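Local atomic coordinates of triphenylmethane reductase (Citrobacter sp., PDB entry 2JL1), a protein that binds NADP and reduces triphenylmethane dyes, probably with that nucleotide as the hydride donor. Residues Val91-Arg95 and Ala127-Ile133; Tyr104-Ala110 and His121-Glu125. One frame throughout, in Å; residues are numbered along the deposited sequence.

Contact 1 of 2, residues Val91-Arg95 and Ala127-Ile133; sequences VKAAR and AIRTTNI. With GOL (glycerol), chain G.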
ATOM      1  N   VAL A  91       5.791  -7.648  -7.117  1.00 21.54           N
ATOM      2  CA  VAL A  91       6.250  -6.321  -7.536  1.00 21.95           C
ATOM      3  C   VAL A  91       7.775  -6.248  -7.475  1.00 22.44           C
ATOM      4  O   VAL A  91       8.403  -5.728  -8.411  1.00 22.89           O
ATOM      5  CB  VAL A  91       5.600  -5.215  -6.664  1.00 22.53           C
ATOM      6  CG1 VAL A  91       6.131  -3.836  -7.022  1.00 22.73           C
ATOM      7  CG2 VAL A  91       4.093  -5.250  -6.819  1.00 22.05           C
ATOM      8  N   LYS A  92       8.379  -6.779  -6.409  1.00 22.19           N
ATOM      9  CA  LYS A  92       9.856  -6.732  -6.311  1.00 22.55           C
ATOM     10  C   LYS A  92      10.506  -7.580  -7.396  1.00 22.61           C
ATOM     11  O   LYS A  92      11.488  -7.157  -8.006  1.00 23.26           O
ATOM     12  CB  LYS A  92      10.372  -7.181  -4.951  1.00 22.34           C
ATOM     13  CG  LYS A  92      11.846  -6.801  -4.734  1.00 22.82           C
ATOM     14  CD  LYS A  92      12.405  -7.432  -3.508  1.00 24.80           C
ATOM     15  CE  LYS A  92      13.884  -7.078  -3.363  1.00 24.06           C
ATOM     16  NZ  LYS A  92      14.676  -7.972  -4.242  1.00 24.15           N
ATOM     17  N   ALA A  93       9.959  -8.775  -7.630  1.00 22.72           N
ATOM     18  CA  ALA A  93      10.439  -9.655  -8.708  1.00 22.67           C
ATOM     19  C   ALA A  93      10.347  -8.967 -10.077  1.00 22.83           C
ATOM     20  O   ALA A  93      11.316  -8.979 -10.866  1.00 22.73           O
ATOM     21  CB  ALA A  93       9.689 -10.967  -8.710  1.00 21.61           C
ATOM     22  N   ALA A  94       9.214  -8.318 -10.329  1.00 22.23           N
ATOM     23  CA  ALA A  94       9.015  -7.543 -11.553  1.00 22.68           C
ATOM     24  C   ALA A  94      10.050  -6.421 -11.676  1.00 23.12           C
ATOM     25  O   ALA A  94      10.670  -6.256 -12.732  1.00 23.36           O
ATOM     26  CB  ALA A  94       7.568  -6.996 -11.621  1.00 22.24           C
ATOM     27  N   ARG A  95      10.252  -5.657 -10.599  1.00 22.93           N
ATOM     28  CA  ARG A  95      11.266  -4.602 -10.601  1.00 22.45           C
ATOM     29  C   ARG A  95      12.653  -5.215 -10.932  1.00 23.05           C
ATOM     30  O   ARG A  95      13.339  -4.741 -11.855  1.00 22.39           O
ATOM     31  CB  ARG A  95      11.295  -3.866  -9.256  1.00 22.27           C
ATOM     32  CG  ARG A  95      12.110  -2.551  -9.214  1.00 21.97           C
ATOM     33  CD  ARG A  95      13.635  -2.788  -9.158  1.00 23.24           C
ATOM     34  NE  ARG A  95      14.032  -3.663  -8.058  1.00 22.60           N
ATOM     35  CZ  ARG A  95      14.310  -3.246  -6.832  1.00 23.07           C
ATOM     36  NH1 ARG A  95      14.250  -1.949  -6.529  1.00 24.62           N
ATOM     37  NH2 ARG A  95      14.653  -4.125  -5.907  1.00 21.72           N
ATOM     38  N   ALA A 127       2.751  -0.094  -4.009  1.00 20.37           N
ATOM     39  CA  ALA A 127       3.953  -0.893  -4.241  1.00 21.37           C
ATOM     40  C   ALA A 127       4.461  -0.776  -5.685  1.00 22.21           C
ATOM     41  O   ALA A 127       5.647  -0.563  -5.922  1.00 22.25           O
ATOM     42  CB  ALA A 127       3.723  -2.373  -3.867  1.00 21.31           C
ATOM     43  N   ILE A 128       3.554  -0.914  -6.650  1.00 22.44           N
ATOM     44  CA  ILE A 128       3.922  -0.783  -8.069  1.00 22.26           C
ATOM     45  C   ILE A 128       4.460   0.618  -8.389  1.00 22.96           C
ATOM     46  O   ILE A 128       5.408   0.764  -9.185  1.00 22.93           O
ATOM     47  CB  ILE A 128       2.727  -1.143  -8.996  1.00 21.97           C
ATOM     48  CG1 ILE A 128       2.469  -2.647  -8.917  1.00 20.71           C
ATOM     49  CG2 ILE A 128       2.995  -0.653 -10.452  1.00 20.62           C
ATOM     50  CD1 ILE A 128       1.041  -3.126  -9.418  1.00 22.53           C
ATOM     51  N   ARG A 129       3.865   1.640  -7.773  1.00 23.46           N
ATOM     52  CA  ARG A 129       4.369   3.010  -7.944  1.00 24.44           C
ATOM     53  C   ARG A 129       5.843   3.175  -7.516  1.00 25.41           C
ATOM     54  O   ARG A 129       6.588   3.887  -8.189  1.00 25.36           O
ATOM     55  CB  ARG A 129       3.461   4.049  -7.282  1.00 24.65           C
ATOM     56  CG  ARG A 129       2.078   4.168  -7.933  1.00 23.39           C
ATOM     57  CD  ARG A 129       1.201   5.166  -7.179  1.00 23.79           C
ATOM     58  NE  ARG A 129      -0.150   5.287  -7.736  1.00 25.10           N
ATOM     59  CZ  ARG A 129      -0.492   6.095  -8.740  1.00 26.77           C
ATOM     60  NH1 ARG A 129       0.425   6.851  -9.342  1.00 27.81           N
ATOM     61  NH2 ARG A 129      -1.758   6.149  -9.144  1.00 24.85           N
ATOM     62  N   THR A 130       6.271   2.493  -6.446  1.00 25.64           N
ATOM     63  CA  THR A 130       7.685   2.549  -5.989  1.00 26.44           C
ATOM     64  C   THR A 130       8.704   2.017  -6.990  1.00 27.07           C
ATOM     65  O   THR A 130       9.908   2.306  -6.879  1.00 27.59           O
ATOM     66  CB  THR A 130       7.912   1.813  -4.640  1.00 26.58           C
ATOM     67  OG1 THR A 130       7.962   0.383  -4.853  1.00 26.63           O
ATOM     68  CG2 THR A 130       6.837   2.175  -3.660  1.00 26.57           C
ATOM     69  N   THR A 131       8.246   1.219  -7.945  1.00 26.65           N
ATOM     70  CA  THR A 131       9.163   0.645  -8.914  1.00 27.79           C
ATOM     71  C   THR A 131       9.536   1.593 -10.053  1.00 28.90           C
ATOM     72  O   THR A 131      10.509   1.336 -10.755  1.00 30.17           O
ATOM     73  CB  THR A 131       8.611  -0.613  -9.555  1.00 27.15           C
ATOM     74  OG1 THR A 131       7.524  -0.253 -10.415  1.00 26.82           O
ATOM     75  CG2 THR A 131       8.158  -1.617  -8.503  1.00 25.41           C
ATOM     76  N   ASN A 132       8.743   2.634 -10.285  1.00 30.01           N
ATOM     77  CA  ASN A 132       8.947   3.489 -11.469  1.00 30.73           C
ATOM     78  C   ASN A 132       8.702   2.783 -12.817  1.00 30.48           C
ATOM     79  O   ASN A 132       9.006   3.344 -13.876  1.00 31.01           O
ATOM     80  CB  ASN A 132      10.357   4.114 -11.451  1.00 31.37           C
ATOM     81  CG  ASN A 132      10.583   4.999 -10.233  1.00 33.58           C
ATOM     82  OD1 ASN A 132       9.674   5.719  -9.804  1.00 33.01           O
ATOM     83  ND2 ASN A 132      11.794   4.943  -9.660  1.00 33.95           N
ATOM     84  N   ILE A 133       8.177   1.554 -12.792  1.00 28.76           N
ATOM     85  CA  ILE A 133       7.742   0.905 -14.032  1.00 27.56           C
ATOM     86  C   ILE A 133       6.434   1.557 -14.499  1.00 26.63           C
ATOM     87  O   ILE A 133       5.500   1.715 -13.700  1.00 26.57           O
ATOM     88  CB  ILE A 133       7.533  -0.633 -13.875  1.00 27.40           C
ATOM     89  CG1 ILE A 133       8.776  -1.333 -13.306  1.00 27.88           C
ATOM     90  CG2 ILE A 133       7.128  -1.274 -15.214  1.00 26.70           C
ATOM     91  CD1 ILE A 133       8.515  -2.851 -12.931  1.00 27.51           C
TER
HETATM   92  C1  GOL G1293      14.600   2.213  -5.409  1.00 39.73           C
HETATM   93  O1  GOL G1293      14.311   2.924  -4.227  1.00 38.86           O
HETATM   94  C2  GOL G1293      13.354   2.041  -6.270  1.00 38.86           C
HETATM   95  O2  GOL G1293      12.481   1.086  -5.702  1.00 35.60           O
HETATM   96  C3  GOL G1293      13.781   1.570  -7.649  1.00 39.85           C
HETATM   97  O3  GOL G1293      12.844   0.627  -8.106  1.00 40.79           O
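Val91 meets the C-terminal end of helix 117-130 with both branches. Val91 CG1, anti to the backbone N (chi1 176°), lies 3.5 Å from Ala127 O and presses closely on Thr131 CG2 at 3.4 Å. The other methyl turns to Ile128 CG1, with Ala127 CB a little farther off. Thr131 keeps its hydroxyl away from this apolar patch: chi1 of 70° places Thr131 OG1 between its own backbone N and carbonyl carbon, where it is hydrogen-bonded to Ile128 O (2.7 Å) and accepts from Ile133 N, making an ST turn. Thr131 CG2 is thereby turned to helix 80-96, where it also touches Arg95 CB at 3.9 Å. Past the helix end, Ile133 CD1 reaches back to lie 4.0 Å from Arg95 CA and close to Ala94. The Arg95 chain, bent at chi2 and chi3, carries its guanidinium away from the packing. Arg95 NH1 forms a salt bridge with Asp79 of the second subunit and a weak hydrogen bond to O3 (3.3 Å) of a glycerol, probably from the crystallisation liquor, whose O2 donates to Thr130 O. Direct cohesion between the segments is therefore apolar, and the polar link between them runs through the glycerol.

Contact 2 of 2, residues Tyr104-Ala110 and His121-Glu125; sequences YTGYAFA and HLATE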
ATOM      1  N   TYR A 104      -1.997  -4.162 -13.561  1.00 21.95           N
ATOM      2  CA  TYR A 104      -2.428  -4.812 -12.332  1.00 21.32           C
ATOM      3  C   TYR A 104      -3.976  -4.785 -12.207  1.00 21.10           C
ATOM      4  O   TYR A 104      -4.598  -3.734 -12.359  1.00 21.17           O
ATOM      5  CB  TYR A 104      -1.775  -4.137 -11.107  1.00 21.26           C
ATOM      6  CG  TYR A 104      -2.334  -4.660  -9.788  1.00 19.34           C
ATOM      7  CD1 TYR A 104      -2.161  -6.002  -9.411  1.00 19.75           C
ATOM      8  CD2 TYR A 104      -3.093  -3.839  -8.964  1.00 20.05           C
ATOM      9  CE1 TYR A 104      -2.705  -6.499  -8.225  1.00 17.25           C
ATOM     10  CE2 TYR A 104      -3.650  -4.331  -7.769  1.00 20.57           C
ATOM     11  CZ  TYR A 104      -3.456  -5.651  -7.423  1.00 18.39           C
ATOM     12  OH  TYR A 104      -4.008  -6.125  -6.273  1.00 20.53           O
ATOM     13  N   THR A 105      -4.578  -5.945 -11.944  1.00 21.28           N
ATOM     14  CA  THR A 105      -6.021  -6.055 -11.742  1.00 21.39           C
ATOM     15  C   THR A 105      -6.369  -5.665 -10.306  1.00 22.24           C
ATOM     16  O   THR A 105      -6.271  -6.495  -9.366  1.00 23.32           O
ATOM     17  CB  THR A 105      -6.552  -7.491 -12.015  1.00 20.70           C
ATOM     18  OG1 THR A 105      -5.892  -8.412 -11.153  1.00 19.72           O
ATOM     19  CG2 THR A 105      -6.317  -7.881 -13.486  1.00 20.27           C
ATOM     20  N   GLY A 106      -6.792  -4.416 -10.158  1.00 22.90           N
ATOM     21  CA  GLY A 106      -7.146  -3.831  -8.859  1.00 22.27           C
ATOM     22  C   GLY A 106      -8.649  -3.878  -8.680  1.00 23.27           C
ATOM     23  O   GLY A 106      -9.308  -4.798  -9.155  1.00 23.89           O
ATOM     24  N   TYR A 107      -9.185  -2.903  -7.969  1.00 23.39           N
ATOM     25  CA  TYR A 107     -10.599  -2.917  -7.603  1.00 24.02           C
ATOM     26  C   TYR A 107     -11.095  -1.485  -7.776  1.00 23.03           C
ATOM     27  O   TYR A 107     -10.458  -0.545  -7.293  1.00 22.99           O
ATOM     28  CB  TYR A 107     -10.750  -3.444  -6.175  1.00 24.66           C
ATOM     29  CG  TYR A 107     -12.162  -3.508  -5.647  1.00 25.93           C
ATOM     30  CD1 TYR A 107     -13.144  -4.261  -6.312  1.00 25.61           C
ATOM     31  CD2 TYR A 107     -12.515  -2.839  -4.474  1.00 27.68           C
ATOM     32  CE1 TYR A 107     -14.468  -4.333  -5.831  1.00 30.23           C
ATOM     33  CE2 TYR A 107     -13.842  -2.904  -3.974  1.00 29.16           C
ATOM     34  CZ  TYR A 107     -14.808  -3.662  -4.664  1.00 28.62           C
ATOM     35  OH  TYR A 107     -16.117  -3.738  -4.203  1.00 31.25           O
ATOM     36  N   ALA A 108     -12.185  -1.325  -8.535  1.00 22.31           N
ATOM     37  CA  ALA A 108     -12.707  -0.017  -8.901  1.00 21.05           C
ATOM     38  C   ALA A 108     -13.132   0.733  -7.664  1.00 21.48           C
ATOM     39  O   ALA A 108     -13.683   0.151  -6.712  1.00 21.04           O
ATOM     40  CB  ALA A 108     -13.886  -0.158  -9.859  1.00 22.06           C
ATOM     41  N   PHE A 109     -12.876   2.025  -7.680  1.00 20.73           N
ATOM     42  CA  PHE A 109     -13.260   2.923  -6.599  1.00 21.06           C
ATOM     43  C   PHE A 109     -12.764   2.466  -5.230  1.00 21.75           C
ATOM     44  O   PHE A 109     -13.438   2.686  -4.214  1.00 21.87           O
ATOM     45  CB  PHE A 109     -14.767   3.176  -6.627  1.00 21.31           C
ATOM     46  CG  PHE A 109     -15.249   3.667  -7.967  1.00 22.37           C
ATOM     47  CD1 PHE A 109     -14.869   4.925  -8.438  1.00 25.69           C
ATOM     48  CD2 PHE A 109     -16.027   2.865  -8.761  1.00 22.35           C
ATOM     49  CE1 PHE A 109     -15.304   5.387  -9.690  1.00 27.22           C
ATOM     50  CE2 PHE A 109     -16.473   3.312 -10.008  1.00 22.19           C
ATOM     51  CZ  PHE A 109     -16.107   4.575 -10.469  1.00 24.78           C
ATOM     52  N   ALA A 110     -11.572   1.859  -5.201  1.00 21.46           N
ATOM     53  CA  ALA A 110     -11.063   1.235  -3.966  1.00 22.60           C
ATOM     54  C   ALA A 110     -11.022   2.220  -2.778  1.00 23.37           C
ATOM     55  O   ALA A 110     -11.322   1.837  -1.628  1.00 24.61           O
ATOM     56  CB  ALA A 110      -9.670   0.625  -4.212  1.00 22.26           C
ATOM     57  N   HIS A 121      -5.589  -3.991  -2.562  1.00 18.56           N
ATOM     58  CA  HIS A 121      -5.406  -3.461  -3.910  1.00 19.13           C
ATOM     59  C   HIS A 121      -4.708  -2.112  -3.893  1.00 18.23           C
ATOM     60  O   HIS A 121      -3.813  -1.845  -4.711  1.00 19.18           O
ATOM     61  CB  HIS A 121      -6.749  -3.420  -4.656  1.00 17.95           C
ATOM     62  CG  HIS A 121      -7.257  -4.779  -5.006  1.00 21.59           C
ATOM     63  ND1 HIS A 121      -6.519  -5.679  -5.755  1.00 22.24           N
ATOM     64  CD2 HIS A 121      -8.392  -5.423  -4.654  1.00 21.62           C
ATOM     65  CE1 HIS A 121      -7.195  -6.811  -5.865  1.00 23.94           C
ATOM     66  NE2 HIS A 121      -8.341  -6.675  -5.217  1.00 21.84           N
ATOM     67  N   LEU A 122      -5.083  -1.270  -2.933  1.00 18.43           N
ATOM     68  CA  LEU A 122      -4.436   0.064  -2.808  1.00 18.25           C
ATOM     69  C   LEU A 122      -2.963  -0.066  -2.360  1.00 17.73           C
ATOM     70  O   LEU A 122      -2.082   0.636  -2.887  1.00 18.50           O
ATOM     71  CB  LEU A 122      -5.228   0.953  -1.861  1.00 17.84           C
ATOM     72  CG  LEU A 122      -6.548   1.516  -2.435  1.00 20.58           C
ATOM     73  CD1 LEU A 122      -7.557   1.844  -1.301  1.00 21.26           C
ATOM     74  CD2 LEU A 122      -6.278   2.746  -3.301  1.00 21.64           C
ATOM     75  N   ALA A 123      -2.693  -0.982  -1.426  1.00 17.30           N
ATOM     76  CA  ALA A 123      -1.316  -1.256  -0.985  1.00 17.36           C
ATOM     77  C   ALA A 123      -0.473  -1.721  -2.174  1.00 18.04           C
ATOM     78  O   ALA A 123       0.690  -1.304  -2.338  1.00 18.43           O
ATOM     79  CB  ALA A 123      -1.298  -2.308   0.158  1.00 17.46           C
ATOM     80  N   THR A 124      -1.068  -2.571  -3.022  1.00 18.21           N
ATOM     81  CA  THR A 124      -0.375  -3.138  -4.185  1.00 18.73           C
ATOM     82  C   THR A 124      -0.115  -2.077  -5.254  1.00 18.78           C
ATOM     83  O   THR A 124       0.987  -2.011  -5.828  1.00 18.44           O
ATOM     84  CB  THR A 124      -1.163  -4.348  -4.758  1.00 18.45           C
ATOM     85  OG1 THR A 124      -1.310  -5.313  -3.706  1.00 19.65           O
ATOM     86  CG2 THR A 124      -0.403  -4.973  -5.951  1.00 20.27           C
ATOM     87  N   GLU A 125      -1.108  -1.224  -5.498  1.00 19.06           N
ATOM     88  CA  GLU A 125      -0.913  -0.072  -6.391  1.00 19.57           C
ATOM     89  C   GLU A 125       0.262   0.821  -5.934  1.00 20.22           C
ATOM     90  O   GLU A 125       1.121   1.179  -6.743  1.00 19.72           O
ATOM     91  CB  GLU A 125      -2.184   0.771  -6.516  1.00 19.78           C
ATOM     92  CG  GLU A 125      -3.232   0.179  -7.481  1.00 19.70           C
ATOM     93  CD  GLU A 125      -4.445   1.085  -7.700  1.00 20.90           C
ATOM     94  OE1 GLU A 125      -4.387   2.309  -7.368  1.00 22.13           O
ATOM     95  OE2 GLU A 125      -5.465   0.558  -8.223  1.00 20.86           O
TER
HETATM   96  O   HOH W   1      -5.540  -1.607 -10.426  1.00 30.28           O
HETATM   97  O   HOH W   2      -7.467  -0.779  -6.957  1.00 14.91           O
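His121 projects from helix 117-130 onto the C-terminal end of strand 101-107, with His121 CB 4.1 Å from Tyr107 N. CG is anti to the carbonyl carbon (chi1 -70°), which lays the ring against the strand backbone: Gly106 C sits over the centre of one face, with Tyr107 N nearer the rim on that same face. From CG the ring divides. On one branch, His121 ND1 shares a hydrogen bond with Tyr104 OH at 2.6 Å, the hydroxyl lying at the ring edge, and His121 CE1 beyond it comes within 3.6 Å of Thr105 O. On the other, His121 CD2 packs on Tyr107 CB (3.4 Å), and NE2 is more distant from that same carbon. Tyr104 is held in turn by Thr124, whose CG2 stands over one ring face, 3.6 Å from the centroid in a CH-pi contact. Close to Gly106, Glu125 OE2 accepts from two waters. One also donates to Tyr104 O, while the other accepts from Tyr107 N, and Arg139 forms a salt bridge with the same carboxylate oxygen. Farther along, Ala110 CB rests on Leu122 CG at 3.7 Å. Strand and helix are the first two elements of a beta-alpha-beta unit in the Rossmann-type sheet. The axes of 104-107 and 121-125 run at 140°, with strand 135-140 alongside and Thr105 hydrogen-bonded to the NADP-binding Ser74.

From the N terminus the chain passes through helix 80-96, whose last turns supply the first half of contact 1, and then enters strand 101-107, which opens contact 2. After a loop it turns back into helix 117-130, where 121-125 closes contact 2. A few residues later, 127-133 closes contact 1, so the shorter closure lies wholly within the longer one. Helix 117-130 serves both, facing the strand earlier along its length and the neighbouring helix at its end. The contacts meet where Ile128 CD1 packs 3.4 Å from Tyr104 CB. Together they join two adjacent helices to a central strand of the parallel sheet, and both touch the second subunit.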